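Local coordinates for lectin CEL-I, N-acetyl-D-galactosamine-specific C-type (Cucumaria echinata, PDB 4WQQ), which binds carbohydrate through calcium as a C-type lectin, naturally specific for N-acetylgalactosamine and here engineered to recognise mannose, at residues A[2-5]-A[9-12]; A[47-52]-A[93-98]; A[52-57]-A[135-140]; A[74-79]-A[85-90]. The protein carries 3 engineered substitutions. All blocks are in the same frame, centred on the assembly; numbering follows the deposited sequence.

Overall arrangement
The chain starts with contact 1, a small loop near the N terminus that closes before the other three contacts open. Its second segment enters the same sheet as strand 132-140, and it touches contact 3 through Tyr57 and Leu138. Contact 2 joins the segment leading into helix 52-65 to the long loop after strand 86-87. Contact 3 ties the start of that helix to the C-terminal strand. Contacts 2 and 3 share Ala52, and their segments alternate along the chain. Contact 4, a beta hairpin at a calcium site, is nested inside the loops closed by both. Contacts 1 and 3 also touch the second subunit.

Contact 1 (A[2-5]-A[9-12]); sequences NQCP and EAEG
Cys4 SG rests against the methyl of Ala10, with SG 3.4 Å from Ala10 CB. The sulfur is equally near Ala10 CA, and it approaches strand 9-11 from the loop at 2-5. Asn2 comes to the same methyl: its CB is 3.7 Å from Ala10 CB, and its amide carbon CG lies at a like distance. One methyl therefore meets both a sulfur and an asparagine stem. The contact is small, with 145 Å² buried in all.

Two bonds set the positions of the loop side chains. Asn2 OD1 accepts from Cys4 N at 2.9 Å, with an angle of 155° at the hydrogen and the donor tilted from the carbonyl plane. The torsion of Asn2 (chi1 64°) puts CG between its own backbone N and carbonyl carbon, from where the amide folds back on the chain. Cys4 SG is in turn bonded to Cys15 SG, so the sulfur is tied to strand 14-23, the neighbour of strand 9-11. Gln3 of the second subunit packs on Asn2, Cys4 and Ala10. The arrangement is an Asx turn followed by a disulfide to strand 14-23, with the N-terminal loop lying beside strand 9-11 at the subunit interface.

Contact 2 (A[47-52]-A[93-98]); sequences VSVHSA and VGYTKW
The backbones come closest at His50 and Tyr95, whose CA atoms are 5.1 Å apart, and bridging waters link the two loops. Water 1 donates to Val49 O and Tyr95 O and accepts from Gly94 N. Water 3 accepts from Tyr95 N and lies in the plane of the His50 ring, 3.0 Å from His50 ND1.

Tyr95 supplies the main side chain of the contact. Its ring lies flat over the chain before helix 52-65: Ser51 C sits 3.6 Å above the ring plane, over the centre. With chi1 at 173°, Tyr95 CG stands opposite its own backbone N, which sends the ring along the 50-52 backbone. Tyr95 CE1 is 3.5 Å from Ala52 N, and at the end of the side chain OH lies against Ala52 CA. This is the N terminus of helix 52-65 in the C-type lectin domain, where Ser51 is the N-cap and its OG accepts from Glu54 N. Val49 CG1 meets Tyr95 CE2 at 3.7 Å, the two side chains crossing at a slant. Ser51 N is buried by the contact without a polar partner in the model. The His50 ring is held at its other nitrogen: NE2 bonds Ser91 OG and makes a weak 3.3 Å bond to Ser48 OG.

Contact 3 (A[52-57]-A[135-140]); sequences AAEQAY and MCKLTF
Glu54 OE2 is gripped by two groups. Lys137 NZ donates to it at 2.8 Å in a salt bridge, and Tyr16 OH is hydrogen-bonded to the same oxygen. The lysine uses the syn lone pair of OE2, on the side of the other carboxylate oxygen. It still favours one oxygen clearly, for Lys137 NZ is 3.7 Å from Glu54 OE1. That second oxygen bonds His50 N, in the chain just before the helix. Both ends of the carboxylate are thus engaged, which should limit its rotation.

The two side chains reach each other from far apart, because the CA atoms of Glu54 and Lys137 are 11.3 Å from one another. Both are stretched out. In Lys137 the four torsions are all near 180°, so NZ stands at the full length of the chain. Glu54 is extended as well (chi1 -171°, chi2 170°), and the two meet at about a right angle. Besides NZ, Lys137 CE touches Glu54 OE2 at 3.5 Å.

Lys137 NZ has a second partner in Ser48 OG, and the stem of the lysine lies against His14 and Tyr16 of strand 14-23. Lys137 is buried, so its charge is probably stabilised by the carboxylate opposite. Nearby, Cys136 is joined to Cys32 by a disulfide. The bridge spans helix 52-65 and strand 132-140, the C-terminal strand of the sheet, and so ties a helix to the sheet in the C-type lectin fold.

Contact 4 (A[74-79]-A[85-90]); sequences IGLYDK and FIWTDG. With CA (calcium ion), chain E.
The carboxylate of Asp78 lies stacked on the ring of Phe85, their planes only 10° apart. Asp78 CB sits over the ring centre at 3.6 Å from the centroid, a CH-pi contact. Asp78 CG is 3.4 Å from Phe85 CZ, so the flat group continues across the ring toward CZ. From there both oxygens bind the calcium ion, Asp78 OD1 and OD2 each at 2.5 Å. Asp78 CG reaches this place through chi1 of 75°, between the backbone N and the carbonyl carbon. Glu82, Asn105, Asp111, the backbone O of Glu110 and a water also bind the ion, and Gly83 N bonds Asp78 OD2.

Leu76 is turned against two rings. Its CD1 stands over the six-membered ring of Trp87, 3.7 Å from the centroid and 3° off the normal. Its CG meets Phe85 CB at 3.7 Å, with the side chains at about a right angle. Ile74 CD1 comes to the edge of the Trp87 ring.

Leu76 and Trp87 belong to the beta hairpin of strands 71-77 and 86-87 in the C-type lectin domain, with Asp78 and Phe85 next to the strands. Leu76 pairs with Trp87 as a non-hydrogen-bonded pair, and Tyr77 with Ile86 as a hydrogen-bonded one. In that pair Tyr77 N donates to Ile86 O and Ile86 N to Tyr77 O, both at 2.9 Å. Thr88, already inside the type I turn from Trp87 to Gly90, donates its N-H to Gly75 O.

On the other face of the hairpin the Tyr77 ring lies beside Ile86 and Thr88. Its CE1 is 3.7 Å from Thr88 CG2. Trp25 stacks on this tyrosine, and Thr88 OG1 bonds Asp45 OD1.

Contact 1 (A[2-5]-A[9-12])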
# COMPACT_ATOMS: atom_id res chain seq x y z
N ASN A 2 -10.74 1.74 1.79
CA ASN A 2 -9.39 1.73 2.37
C ASN A 2 -8.37 1.61 1.27
O ASN A 2 -8.74 1.50 0.09
CB ASN A 2 -9.24 0.59 3.38
CG ASN A 2 -9.38 -0.78 2.75
OD1 ASN A 2 -8.59 -1.20 1.90
ND2 ASN A 2 -10.41 -1.50 3.17
N GLN A 3 -7.08 1.66 1.64
CA GLN A 3 -6.04 1.60 0.64
C GLN A 3 -5.20 0.33 0.83
O GLN A 3 -4.02 0.32 0.47
CB GLN A 3 -5.17 2.83 0.71
CG GLN A 3 -5.95 4.13 0.53
CD GLN A 3 -6.60 4.58 1.82
OE1 GLN A 3 -5.99 4.47 2.88
NE2 GLN A 3 -7.81 5.16 1.73
N CYS A 4 -5.81 -0.73 1.38
CA CYS A 4 -5.08 -2.03 1.50
C CYS A 4 -5.04 -2.76 0.13
O CYS A 4 -5.97 -2.69 -0.67
CB CYS A 4 -5.62 -2.98 2.57
SG CYS A 4 -5.19 -2.31 4.21
N PRO A 5 -3.97 -3.49 -0.12
CA PRO A 5 -4.00 -4.41 -1.28
C PRO A 5 -5.15 -5.41 -1.20
O PRO A 5 -5.59 -5.81 -0.11
CB PRO A 5 -2.63 -5.10 -1.23
CG PRO A 5 -1.76 -4.10 -0.52
CD PRO A 5 -2.65 -3.31 0.45
N GLU A 9 -6.71 -6.97 4.82
CA GLU A 9 -7.72 -6.23 5.59
C GLU A 9 -7.10 -5.03 6.26
O GLU A 9 -6.01 -5.09 6.81
CB GLU A 9 -8.31 -7.10 6.72
CG GLU A 9 -8.83 -8.46 6.32
CD GLU A 9 -9.95 -8.41 5.31
OE1 GLU A 9 -9.80 -9.00 4.23
OE2 GLU A 9 -10.97 -7.75 5.58
N ALA A 10 -7.85 -3.93 6.27
CA ALA A 10 -7.35 -2.70 6.86
C ALA A 10 -7.77 -2.59 8.31
O ALA A 10 -8.93 -2.88 8.67
CB ALA A 10 -7.86 -1.51 6.09
N GLU A 11 -6.83 -2.19 9.12
CA GLU A 11 -7.08 -1.83 10.55
C GLU A 11 -6.03 -0.84 11.02
O GLU A 11 -4.80 -1.09 10.99
CB GLU A 11 -7.19 -3.06 11.40
CG GLU A 11 -6.97 -2.89 12.88
CD GLU A 11 -8.19 -2.33 13.60
OE1 GLU A 11 -9.29 -2.30 13.00
OE2 GLU A 11 -8.00 -1.91 14.76
N GLY A 12 -6.47 0.31 11.49
CA GLY A 12 -5.52 1.42 11.74
C GLY A 12 -4.64 1.81 10.55
O GLY A 12 -5.14 1.85 9.42

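Contact 2 (A[47-52]-A[93-98])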
# COMPACT_ATOMS: atom_id res chain seq x y z
N VAL A 47 3.00 -10.50 12.05
CA VAL A 47 2.29 -9.46 12.82
C VAL A 47 3.05 -9.17 14.11
O VAL A 47 3.54 -10.07 14.83
CB VAL A 47 0.82 -9.92 13.03
CG1 VAL A 47 0.77 -11.17 13.88
CG2 VAL A 47 -0.02 -8.82 13.62
N SER A 48 3.17 -7.88 14.42
CA SER A 48 3.57 -7.40 15.74
C SER A 48 2.36 -6.80 16.40
O SER A 48 1.48 -6.34 15.69
CB SER A 48 4.69 -6.41 15.61
OG SER A 48 4.30 -5.27 14.86
N VAL A 49 2.33 -6.76 17.74
CA VAL A 49 1.07 -6.43 18.52
C VAL A 49 1.44 -5.35 19.53
O VAL A 49 2.34 -5.54 20.35
CB VAL A 49 0.46 -7.66 19.19
CG1 VAL A 49 -0.89 -7.33 19.87
CG2 VAL A 49 0.19 -8.73 18.13
N HIS A 50 0.78 -4.21 19.40
CA HIS A 50 1.16 -3.06 20.25
C HIS A 50 0.11 -2.51 21.18
O HIS A 50 0.40 -1.50 21.81
CB HIS A 50 1.78 -1.97 19.41
CG HIS A 50 3.03 -2.43 18.75
ND1 HIS A 50 4.24 -2.48 19.39
CD2 HIS A 50 3.24 -2.92 17.50
CE1 HIS A 50 5.15 -2.95 18.55
NE2 HIS A 50 4.56 -3.24 17.40
N SER A 51 -1.05 -3.14 21.24
CA SER A 51 -2.11 -2.78 22.16
C SER A 51 -3.14 -3.87 22.29
O SER A 51 -3.21 -4.79 21.47
CB SER A 51 -2.80 -1.53 21.61
OG SER A 51 -3.54 -1.79 20.43
N ALA A 52 -4.06 -3.72 23.26
CA ALA A 52 -5.12 -4.66 23.42
C ALA A 52 -6.02 -4.64 22.22
O ALA A 52 -6.59 -5.66 21.87
CB ALA A 52 -5.89 -4.30 24.72
N VAL A 93 9.12 -3.96 21.68
CA VAL A 93 8.12 -4.71 22.44
C VAL A 93 7.68 -3.79 23.58
O VAL A 93 8.48 -3.37 24.39
CB VAL A 93 8.68 -6.04 22.97
CG1 VAL A 93 7.61 -6.81 23.71
CG2 VAL A 93 9.20 -6.83 21.80
N GLY A 94 6.46 -3.35 23.53
CA GLY A 94 5.86 -2.66 24.69
C GLY A 94 4.82 -3.57 25.26
O GLY A 94 4.98 -4.23 26.35
N TYR A 95 3.73 -3.67 24.53
CA TYR A 95 2.63 -4.46 24.94
C TYR A 95 3.01 -5.94 24.97
O TYR A 95 3.69 -6.43 24.08
CB TYR A 95 1.45 -4.27 23.97
CG TYR A 95 0.29 -5.12 24.15
CD1 TYR A 95 -0.72 -4.81 25.07
CD2 TYR A 95 0.11 -6.30 23.39
CE1 TYR A 95 -1.80 -5.60 25.21
CE2 TYR A 95 -1.00 -7.10 23.55
CZ TYR A 95 -1.96 -6.74 24.49
OH TYR A 95 -3.08 -7.51 24.65
N THR A 96 2.59 -6.64 26.01
CA THR A 96 2.69 -8.12 26.06
C THR A 96 1.40 -8.77 26.57
O THR A 96 0.64 -8.16 27.33
CB THR A 96 3.95 -8.61 26.84
OG1 THR A 96 3.74 -8.40 28.26
CG2 THR A 96 5.23 -8.00 26.34
N LYS A 97 1.06 -9.99 26.12
CA LYS A 97 -0.05 -10.71 26.66
C LYS A 97 0.31 -12.17 26.82
O LYS A 97 -0.42 -13.04 26.34
CB LYS A 97 -1.27 -10.54 25.74
CG LYS A 97 -2.64 -10.82 26.37
CD LYS A 97 -3.79 -11.01 25.37
CE LYS A 97 -4.93 -11.77 26.00
NZ LYS A 97 -5.48 -11.05 27.16
N TRP A 98 1.35 -12.45 27.59
CA TRP A 98 1.76 -13.86 27.88
C TRP A 98 0.72 -14.63 28.61
O TRP A 98 0.15 -14.12 29.58
CB TRP A 98 3.06 -13.83 28.66
CG TRP A 98 4.21 -13.34 27.86
CD1 TRP A 98 4.91 -12.20 28.06
CD2 TRP A 98 4.85 -14.02 26.76
NE1 TRP A 98 5.92 -12.09 27.13
CE2 TRP A 98 5.88 -13.19 26.31
CE3 TRP A 98 4.58 -15.24 26.09
CZ2 TRP A 98 6.72 -13.57 25.27
CZ3 TRP A 98 5.37 -15.60 25.08
CH2 TRP A 98 6.45 -14.76 24.65
O HOH W 1 4.68 -5.11 21.87
O HOH W 2 2.46 -0.92 23.10
O HOH W 3 4.06 -1.71 22.25

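Contact 3 (A[52-57]-A[135-140])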
# COMPACT_ATOMS: atom_id res chain seq x y z
N ALA A 52 -4.06 -3.72 23.26
CA ALA A 52 -5.12 -4.66 23.42
C ALA A 52 -6.02 -4.64 22.22
O ALA A 52 -6.59 -5.66 21.87
CB ALA A 52 -5.89 -4.30 24.72
N ALA A 53 -6.21 -3.47 21.63
CA ALA A 53 -7.10 -3.33 20.51
C ALA A 53 -6.48 -4.10 19.33
O ALA A 53 -7.20 -4.82 18.65
CB ALA A 53 -7.26 -1.87 20.15
N GLU A 54 -5.18 -3.93 19.13
CA GLU A 54 -4.52 -4.68 18.03
C GLU A 54 -4.60 -6.19 18.27
O GLU A 54 -4.88 -6.95 17.37
CB GLU A 54 -3.09 -4.20 17.80
CG GLU A 54 -2.47 -4.81 16.52
CD GLU A 54 -1.15 -4.20 16.08
OE1 GLU A 54 -0.41 -3.61 16.93
OE2 GLU A 54 -0.85 -4.38 14.85
N GLN A 55 -4.37 -6.61 19.51
CA GLN A 55 -4.46 -7.97 19.90
C GLN A 55 -5.84 -8.51 19.56
O GLN A 55 -6.00 -9.59 18.95
CB GLN A 55 -4.18 -8.10 21.41
CG GLN A 55 -4.42 -9.45 21.98
CD GLN A 55 -3.33 -10.47 21.66
OE1 GLN A 55 -2.17 -10.13 21.42
NE2 GLN A 55 -3.71 -11.72 21.70
N ALA A 56 -6.89 -7.80 20.02
CA ALA A 56 -8.21 -8.29 19.77
C ALA A 56 -8.55 -8.34 18.30
O ALA A 56 -9.22 -9.28 17.86
CB ALA A 56 -9.22 -7.47 20.57
N TYR A 57 -8.12 -7.37 17.55
CA TYR A 57 -8.41 -7.29 16.10
C TYR A 57 -7.81 -8.54 15.43
O TYR A 57 -8.48 -9.29 14.71
CB TYR A 57 -7.81 -6.03 15.48
CG TYR A 57 -7.87 -6.17 13.97
CD1 TYR A 57 -9.04 -5.97 13.27
CD2 TYR A 57 -6.75 -6.65 13.28
CE1 TYR A 57 -9.11 -6.22 11.92
CE2 TYR A 57 -6.80 -6.88 11.93
CZ TYR A 57 -7.96 -6.68 11.24
OH TYR A 57 -7.96 -6.93 9.87
N MET A 135 -0.10 -14.99 10.44
CA MET A 135 -0.69 -13.73 10.04
C MET A 135 0.43 -12.75 9.65
O MET A 135 1.40 -12.56 10.41
CB MET A 135 -1.37 -13.19 11.27
CG MET A 135 -1.92 -11.80 11.21
SD MET A 135 -3.60 -11.75 10.68
CE MET A 135 -4.59 -12.87 11.77
N CYS A 136 0.24 -12.07 8.54
CA CYS A 136 1.16 -11.04 8.12
C CYS A 136 0.57 -9.65 8.30
O CYS A 136 -0.65 -9.49 8.42
CB CYS A 136 1.54 -11.21 6.66
SG CYS A 136 2.07 -12.91 6.22
N LYS A 137 1.45 -8.67 8.31
CA LYS A 137 1.06 -7.27 8.57
C LYS A 137 1.91 -6.46 7.64
O LYS A 137 3.11 -6.71 7.54
CB LYS A 137 1.37 -6.94 10.02
CG LYS A 137 1.21 -5.53 10.51
CD LYS A 137 1.45 -5.48 12.05
CE LYS A 137 1.66 -4.04 12.50
NZ LYS A 137 1.78 -3.88 13.97
N LEU A 138 1.30 -5.43 7.03
CA LEU A 138 2.03 -4.40 6.34
C LEU A 138 2.34 -3.20 7.20
O LEU A 138 1.47 -2.70 7.91
CB LEU A 138 1.23 -3.95 5.15
CG LEU A 138 0.88 -5.04 4.16
CD1 LEU A 138 0.23 -4.38 3.00
CD2 LEU A 138 2.03 -5.94 3.66
N THR A 139 3.59 -2.73 7.08
CA THR A 139 4.02 -1.50 7.74
C THR A 139 4.55 -0.55 6.63
O THR A 139 5.42 -0.90 5.84
CB THR A 139 5.12 -1.77 8.80
OG1 THR A 139 4.59 -2.65 9.80
CG2 THR A 139 5.59 -0.49 9.50
N PHE A 140 4.01 0.67 6.61
CA PHE A 140 4.41 1.70 5.66
C PHE A 140 5.49 2.51 6.24
O PHE A 140 5.25 3.43 7.01
CB PHE A 140 3.21 2.48 5.24
CG PHE A 140 2.12 1.57 4.75
CD1 PHE A 140 2.16 1.02 3.49
CD2 PHE A 140 1.06 1.25 5.57
CE1 PHE A 140 1.16 0.16 3.08
CE2 PHE A 140 0.08 0.36 5.17
CZ PHE A 140 0.11 -0.19 3.93

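Contact 4 (A[74-79]-A[85-90])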
# COMPACT_ATOMS: atom_id res chain seq x y z
N ILE A 74 3.17 -15.24 15.51
CA ILE A 74 3.40 -13.81 15.45
C ILE A 74 4.89 -13.54 15.36
O ILE A 74 5.74 -14.44 15.60
CB ILE A 74 2.72 -13.04 16.63
CG1 ILE A 74 3.37 -13.49 17.96
CG2 ILE A 74 1.24 -13.35 16.64
CD1 ILE A 74 2.75 -12.93 19.25
N GLY A 75 5.26 -12.29 15.09
CA GLY A 75 6.64 -11.97 14.82
C GLY A 75 7.58 -11.83 16.01
O GLY A 75 8.58 -11.15 15.91
N LEU A 76 7.32 -12.56 17.07
CA LEU A 76 8.02 -12.38 18.36
C LEU A 76 8.97 -13.54 18.55
O LEU A 76 8.60 -14.70 18.36
CB LEU A 76 7.00 -12.36 19.53
CG LEU A 76 7.49 -11.87 20.90
CD1 LEU A 76 7.70 -10.40 20.91
CD2 LEU A 76 6.52 -12.26 21.98
N TYR A 77 10.24 -13.21 18.83
CA TYR A 77 11.20 -14.30 19.05
C TYR A 77 12.36 -13.91 19.94
O TYR A 77 12.71 -12.70 20.06
CB TYR A 77 11.66 -14.83 17.67
CG TYR A 77 12.65 -14.01 16.82
CD1 TYR A 77 12.50 -12.67 16.56
CD2 TYR A 77 13.75 -14.65 16.24
CE1 TYR A 77 13.42 -11.96 15.77
CE2 TYR A 77 14.65 -13.96 15.42
CZ TYR A 77 14.48 -12.62 15.19
OH TYR A 77 15.36 -11.95 14.43
N ASP A 78 13.01 -14.92 20.55
CA ASP A 78 14.18 -14.64 21.39
C ASP A 78 15.41 -15.50 21.06
O ASP A 78 16.18 -15.90 21.94
CB ASP A 78 13.81 -14.76 22.87
CG ASP A 78 13.64 -16.22 23.36
OD1 ASP A 78 13.25 -17.10 22.61
OD2 ASP A 78 13.86 -16.49 24.54
N LYS A 79 15.56 -15.81 19.78
CA LYS A 79 16.70 -16.49 19.22
C LYS A 79 18.02 -15.81 19.59
O LYS A 79 18.95 -16.48 19.95
CB LYS A 79 16.61 -16.55 17.69
CG LYS A 79 17.78 -17.25 17.06
CD LYS A 79 17.73 -17.38 15.54
CE LYS A 79 19.14 -17.77 15.09
NZ LYS A 79 19.09 -18.46 13.79
N PHE A 85 12.57 -11.10 24.24
CA PHE A 85 11.86 -11.21 22.97
C PHE A 85 11.91 -9.90 22.22
O PHE A 85 11.84 -8.85 22.83
CB PHE A 85 10.42 -11.69 23.20
CG PHE A 85 10.33 -13.20 23.47
CD1 PHE A 85 10.53 -13.70 24.73
CD2 PHE A 85 10.13 -14.11 22.44
CE1 PHE A 85 10.50 -15.07 24.96
CE2 PHE A 85 10.08 -15.46 22.67
CZ PHE A 85 10.31 -15.96 23.95
N ILE A 86 12.04 -10.00 20.90
CA ILE A 86 11.96 -8.88 20.00
C ILE A 86 10.93 -9.18 18.87
O ILE A 86 10.58 -10.36 18.61
CB ILE A 86 13.33 -8.54 19.42
CG1 ILE A 86 13.96 -9.74 18.69
CG2 ILE A 86 14.26 -7.94 20.46
CD1 ILE A 86 15.12 -9.39 17.84
N TRP A 87 10.47 -8.09 18.20
CA TRP A 87 9.69 -8.24 16.96
C TRP A 87 10.55 -8.28 15.72
O TRP A 87 11.48 -7.46 15.60
CB TRP A 87 8.71 -7.09 16.82
CG TRP A 87 7.62 -7.00 17.88
CD1 TRP A 87 7.45 -5.96 18.79
CD2 TRP A 87 6.56 -7.91 18.13
NE1 TRP A 87 6.39 -6.20 19.57
CE2 TRP A 87 5.80 -7.39 19.20
CE3 TRP A 87 6.17 -9.13 17.58
CZ2 TRP A 87 4.68 -8.04 19.73
CZ3 TRP A 87 5.01 -9.77 18.11
CH2 TRP A 87 4.28 -9.22 19.12
N THR A 88 10.22 -9.16 14.78
CA THR A 88 10.96 -9.24 13.54
C THR A 88 10.92 -7.95 12.73
O THR A 88 11.87 -7.70 11.99
CB THR A 88 10.45 -10.37 12.64
OG1 THR A 88 9.05 -10.21 12.39
CG2 THR A 88 10.73 -11.74 13.27
N ASP A 89 9.87 -7.12 12.92
CA ASP A 89 9.67 -5.88 12.15
C ASP A 89 10.41 -4.70 12.70
O ASP A 89 10.40 -3.61 12.10
CB ASP A 89 8.18 -5.55 11.92
CG ASP A 89 7.42 -5.14 13.16
OD1 ASP A 89 8.04 -5.02 14.26
OD2 ASP A 89 6.18 -5.08 13.05
N GLY A 90 11.13 -4.93 13.77
CA GLY A 90 11.99 -3.92 14.36
C GLY A 90 11.26 -2.98 15.27
O GLY A 90 11.87 -2.08 15.83
CA CA E . 13.45 -18.91 24.36
O HOH W 4 11.59 -18.50 25.75